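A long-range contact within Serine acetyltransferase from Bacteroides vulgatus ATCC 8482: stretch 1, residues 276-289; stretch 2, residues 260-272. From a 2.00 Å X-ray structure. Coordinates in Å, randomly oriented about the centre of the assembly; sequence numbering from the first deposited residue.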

# COMPACT_ATOMS: atom_id res chain seq x y z
N ALA A 276 -13.50 4.60 48.80
CA ALA A 276 -13.24 6.03 48.93
C ALA A 276 -13.35 6.74 47.59
O ALA A 276 -13.24 6.12 46.52
CB ALA A 276 -11.87 6.28 49.52
N THR A 277 -13.58 8.04 47.66
CA THR A 277 -13.71 8.88 46.47
C THR A 277 -12.73 10.04 46.56
O THR A 277 -12.67 10.74 47.57
CB THR A 277 -15.14 9.44 46.35
OG1 THR A 277 -16.06 8.36 46.16
CG2 THR A 277 -15.25 10.40 45.16
N VAL A 278 -11.95 10.23 45.49
CA VAL A 278 -10.97 11.30 45.43
C VAL A 278 -11.44 12.32 44.41
O VAL A 278 -11.51 12.04 43.21
CB VAL A 278 -9.56 10.78 45.00
CG1 VAL A 278 -8.58 11.94 44.86
CG2 VAL A 278 -9.04 9.79 46.04
N GLY A 279 -11.78 13.51 44.90
CA GLY A 279 -12.25 14.57 44.02
C GLY A 279 -11.19 14.97 43.01
O GLY A 279 -10.02 14.61 43.15
N GLY A 280 -11.58 15.73 41.99
CA GLY A 280 -10.61 16.13 40.99
C GLY A 280 -9.77 17.34 41.33
O GLY A 280 -10.04 18.06 42.30
N ASN A 281 -8.72 17.55 40.54
CA ASN A 281 -7.83 18.70 40.68
C ASN A 281 -7.10 18.83 42.00
O ASN A 281 -6.75 19.94 42.40
CB ASN A 281 -8.62 19.98 40.42
CG ASN A 281 -9.25 19.99 39.04
OD1 ASN A 281 -8.57 20.13 38.03
ND2 ASN A 281 -10.56 19.80 39.00
N ILE A 282 -6.86 17.72 42.69
CA ILE A 282 -6.15 17.79 43.96
C ILE A 282 -4.87 16.96 44.01
O ILE A 282 -4.77 15.88 43.41
CB ILE A 282 -7.05 17.39 45.14
CG1 ILE A 282 -7.63 16.01 44.93
CG2 ILE A 282 -8.16 18.41 45.32
CD1 ILE A 282 -8.39 15.49 46.14
N TRP A 283 -3.90 17.50 44.72
CA TRP A 283 -2.59 16.90 44.92
C TRP A 283 -2.70 16.10 46.21
O TRP A 283 -2.73 16.66 47.30
CB TRP A 283 -1.58 18.06 45.05
CG TRP A 283 -0.15 17.71 45.35
CD1 TRP A 283 0.49 17.87 46.54
CD2 TRP A 283 0.84 17.26 44.42
NE1 TRP A 283 1.83 17.57 46.41
CE2 TRP A 283 2.07 17.18 45.12
CE3 TRP A 283 0.82 16.91 43.06
CZ2 TRP A 283 3.25 16.78 44.50
CZ3 TRP A 283 2.00 16.50 42.45
CH2 TRP A 283 3.21 16.44 43.17
N VAL A 284 -2.81 14.78 46.07
CA VAL A 284 -2.97 13.88 47.22
C VAL A 284 -1.66 13.20 47.61
O VAL A 284 -1.11 12.41 46.85
CB VAL A 284 -4.01 12.79 46.91
CG1 VAL A 284 -4.29 11.96 48.16
CG2 VAL A 284 -5.28 13.43 46.40
N THR A 285 -1.18 13.50 48.81
CA THR A 285 0.07 12.93 49.29
C THR A 285 -0.08 12.19 50.62
O THR A 285 0.90 11.75 51.21
CB THR A 285 1.15 14.03 49.45
OG1 THR A 285 0.78 14.92 50.51
CG2 THR A 285 1.28 14.83 48.15
N GLU A 286 -1.32 12.05 51.07
CA GLU A 286 -1.62 11.36 52.32
C GLU A 286 -2.61 10.22 52.09
O GLU A 286 -3.34 10.23 51.10
CB GLU A 286 -2.24 12.34 53.32
CG GLU A 286 -1.43 13.59 53.55
CD GLU A 286 -0.11 13.29 54.22
OE1 GLU A 286 -0.14 12.87 55.40
OE2 GLU A 286 0.94 13.47 53.58
N ASN A 287 -2.63 9.26 53.00
CA ASN A 287 -3.55 8.13 52.90
C ASN A 287 -4.98 8.67 52.94
O ASN A 287 -5.24 9.73 53.50
CB ASN A 287 -3.36 7.17 54.08
CG ASN A 287 -2.06 6.40 54.01
OD1 ASN A 287 -1.56 5.93 55.03
ND2 ASN A 287 -1.51 6.26 52.81
N VAL A 288 -5.90 7.94 52.33
CA VAL A 288 -7.30 8.34 52.31
C VAL A 288 -8.11 7.20 52.92
O VAL A 288 -8.19 6.12 52.34
CB VAL A 288 -7.79 8.60 50.86
CG1 VAL A 288 -9.25 9.01 50.86
CG2 VAL A 288 -6.94 9.70 50.22
N PRO A 289 -8.70 7.42 54.11
CA PRO A 289 -9.49 6.36 54.74
C PRO A 289 -10.58 5.79 53.86
O PRO A 289 -11.12 6.47 52.98
CB PRO A 289 -10.02 7.03 56.01
CG PRO A 289 -10.00 8.49 55.70
CD PRO A 289 -8.71 8.64 54.93
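Stretch 2 260-272: VYSNATILGRVTI

Stretch 2 runs alongside stretch 1 in the same direction, as successive coils of a parallel β structure. V260 lies beside V278, T265 beside W283, and V284 beside I266, with CA–CA spacings of 4.7 to 5.0 Å. Beyond V284 the pairing shifts by two residues, so that I272 lies beside V288. T265–L267 and T271–I272 are extended, and Y261 to A264 forms a type II turn, with N263 in a left-handed conformation (phi 61°, psi 9°).

Backbone hydrogen bonds fix this register. Y261 N donates to V278 O (2.9 Å), and N281 N to S262 O (3.0 Å) at the turn. In the central ladder T265 N donates to I282 O (2.9 Å), V284 N to T265 O (2.7 Å) and L267 N to V284 O (3.1 Å), the alternation expected of parallel strands. After the shift, V288 N donates to T271 O (3.0 Å). G280 passes close to the turn, its CA 3.1 Å from S262 O; a CB here would clash with that oxygen, so glycine suits the place.

Apolar side chains fill the buried face carrying V260, V278, I266 and V284. V260 CG1 lies 4.0 Å from V278 CB, and I266 CG1 4.3 Å from V284 CB; branched residues suit extended backbone and pack in like pairs. The small A264 places its CB 4.0 Å from V278 CG1, while I272 CG2 reaches A276 CB (3.9 Å) and V278 CG2 (4.2 Å).

T265 and W283 point to the other face. T265 CG2 approaches W283 CZ3 at 3.7 Å, and L267 lies over one face of the six-membered ring of the indole: its CD2 sits 3.7 Å from the centroid of that ring of W283, almost on the normal, a CH–π contact. Here the branched end of leucine offers a methyl group to a broad aromatic surface.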

# COMPACT_ATOMS: atom_id res chain seq x y z
N VAL A 260 -11.48 7.95 41.27
CA VAL A 260 -10.62 9.13 41.29
C VAL A 260 -11.06 10.01 40.13
O VAL A 260 -10.95 9.62 38.96
CB VAL A 260 -9.14 8.77 41.09
CG1 VAL A 260 -8.28 10.00 41.32
CG2 VAL A 260 -8.73 7.63 42.04
N TYR A 261 -11.56 11.20 40.44
CA TYR A 261 -12.02 12.09 39.39
C TYR A 261 -10.94 12.86 38.67
O TYR A 261 -9.76 12.84 39.04
CB TYR A 261 -13.07 13.05 39.94
CG TYR A 261 -14.38 12.36 40.20
CD1 TYR A 261 -14.72 11.93 41.48
CD2 TYR A 261 -15.26 12.10 39.16
CE1 TYR A 261 -15.92 11.26 41.72
CE2 TYR A 261 -16.47 11.42 39.39
CZ TYR A 261 -16.79 11.01 40.68
OH TYR A 261 -17.98 10.37 40.93
N SER A 262 -11.38 13.56 37.63
CA SER A 262 -10.54 14.33 36.74
C SER A 262 -9.32 15.08 37.27
O SER A 262 -9.42 15.90 38.19
CB SER A 262 -11.43 15.31 35.96
OG SER A 262 -10.68 15.92 34.93
N ASN A 263 -8.18 14.79 36.64
CA ASN A 263 -6.89 15.42 36.93
C ASN A 263 -6.26 15.30 38.32
O ASN A 263 -5.25 15.94 38.58
CB ASN A 263 -6.94 16.90 36.53
CG ASN A 263 -6.95 17.10 35.02
OD1 ASN A 263 -6.27 16.37 34.32
ND2 ASN A 263 -7.70 18.08 34.53
N ALA A 264 -6.82 14.47 39.20
CA ALA A 264 -6.25 14.32 40.53
C ALA A 264 -4.90 13.61 40.48
O ALA A 264 -4.69 12.70 39.68
CB ALA A 264 -7.20 13.54 41.44
N THR A 265 -3.98 14.03 41.34
CA THR A 265 -2.65 13.44 41.39
C THR A 265 -2.45 12.71 42.72
O THR A 265 -2.59 13.31 43.78
CB THR A 265 -1.54 14.51 41.27
OG1 THR A 265 -1.76 15.32 40.10
CG2 THR A 265 -0.17 13.85 41.18
N ILE A 266 -2.14 11.42 42.66
CA ILE A 266 -1.90 10.64 43.88
C ILE A 266 -0.46 10.17 43.81
O ILE A 266 -0.08 9.46 42.88
CB ILE A 266 -2.83 9.41 43.94
CG1 ILE A 266 -4.29 9.85 43.85
CG2 ILE A 266 -2.60 8.66 45.24
CD1 ILE A 266 -5.27 8.70 43.68
N LEU A 267 0.37 10.55 44.79
CA LEU A 267 1.76 10.12 44.72
C LEU A 267 2.40 9.61 46.00
O LEU A 267 2.04 10.03 47.10
CB LEU A 267 2.63 11.23 44.15
CG LEU A 267 2.85 12.47 45.01
CD1 LEU A 267 4.06 13.22 44.50
CD2 LEU A 267 1.61 13.35 44.99
N GLY A 268 3.36 8.71 45.82
CA GLY A 268 4.09 8.15 46.94
C GLY A 268 3.48 6.92 47.58
O GLY A 268 2.71 6.19 46.95
N ARG A 269 3.84 6.70 48.84
CA ARG A 269 3.34 5.57 49.62
C ARG A 269 1.97 5.97 50.13
O ARG A 269 1.78 6.21 51.32
CB ARG A 269 4.27 5.29 50.80
CG ARG A 269 3.85 4.10 51.65
CD ARG A 269 4.48 4.15 53.03
NE ARG A 269 4.04 5.32 53.77
CZ ARG A 269 2.79 5.53 54.17
NH1 ARG A 269 1.84 4.63 53.91
NH2 ARG A 269 2.47 6.63 54.84
N VAL A 270 1.01 6.05 49.23
CA VAL A 270 -0.33 6.43 49.61
C VAL A 270 -1.32 5.31 49.31
O VAL A 270 -1.24 4.67 48.26
CB VAL A 270 -0.76 7.70 48.86
CG1 VAL A 270 -2.24 7.98 49.09
CG2 VAL A 270 0.08 8.88 49.33
N THR A 271 -2.23 5.08 50.24
CA THR A 271 -3.26 4.06 50.08
C THR A 271 -4.62 4.72 50.09
O THR A 271 -4.95 5.47 51.02
CB THR A 271 -3.22 3.02 51.23
OG1 THR A 271 -1.98 2.31 51.18
CG2 THR A 271 -4.36 2.03 51.10
N ILE A 272 -5.41 4.47 49.05
CA ILE A 272 -6.76 5.01 48.98
C ILE A 272 -7.64 3.85 49.42
O ILE A 272 -7.75 2.84 48.71
CB ILE A 272 -7.14 5.44 47.54
CG1 ILE A 272 -6.25 6.59 47.07
CG2 ILE A 272 -8.59 5.87 47.50
CD1 ILE A 272 -4.88 6.16 46.69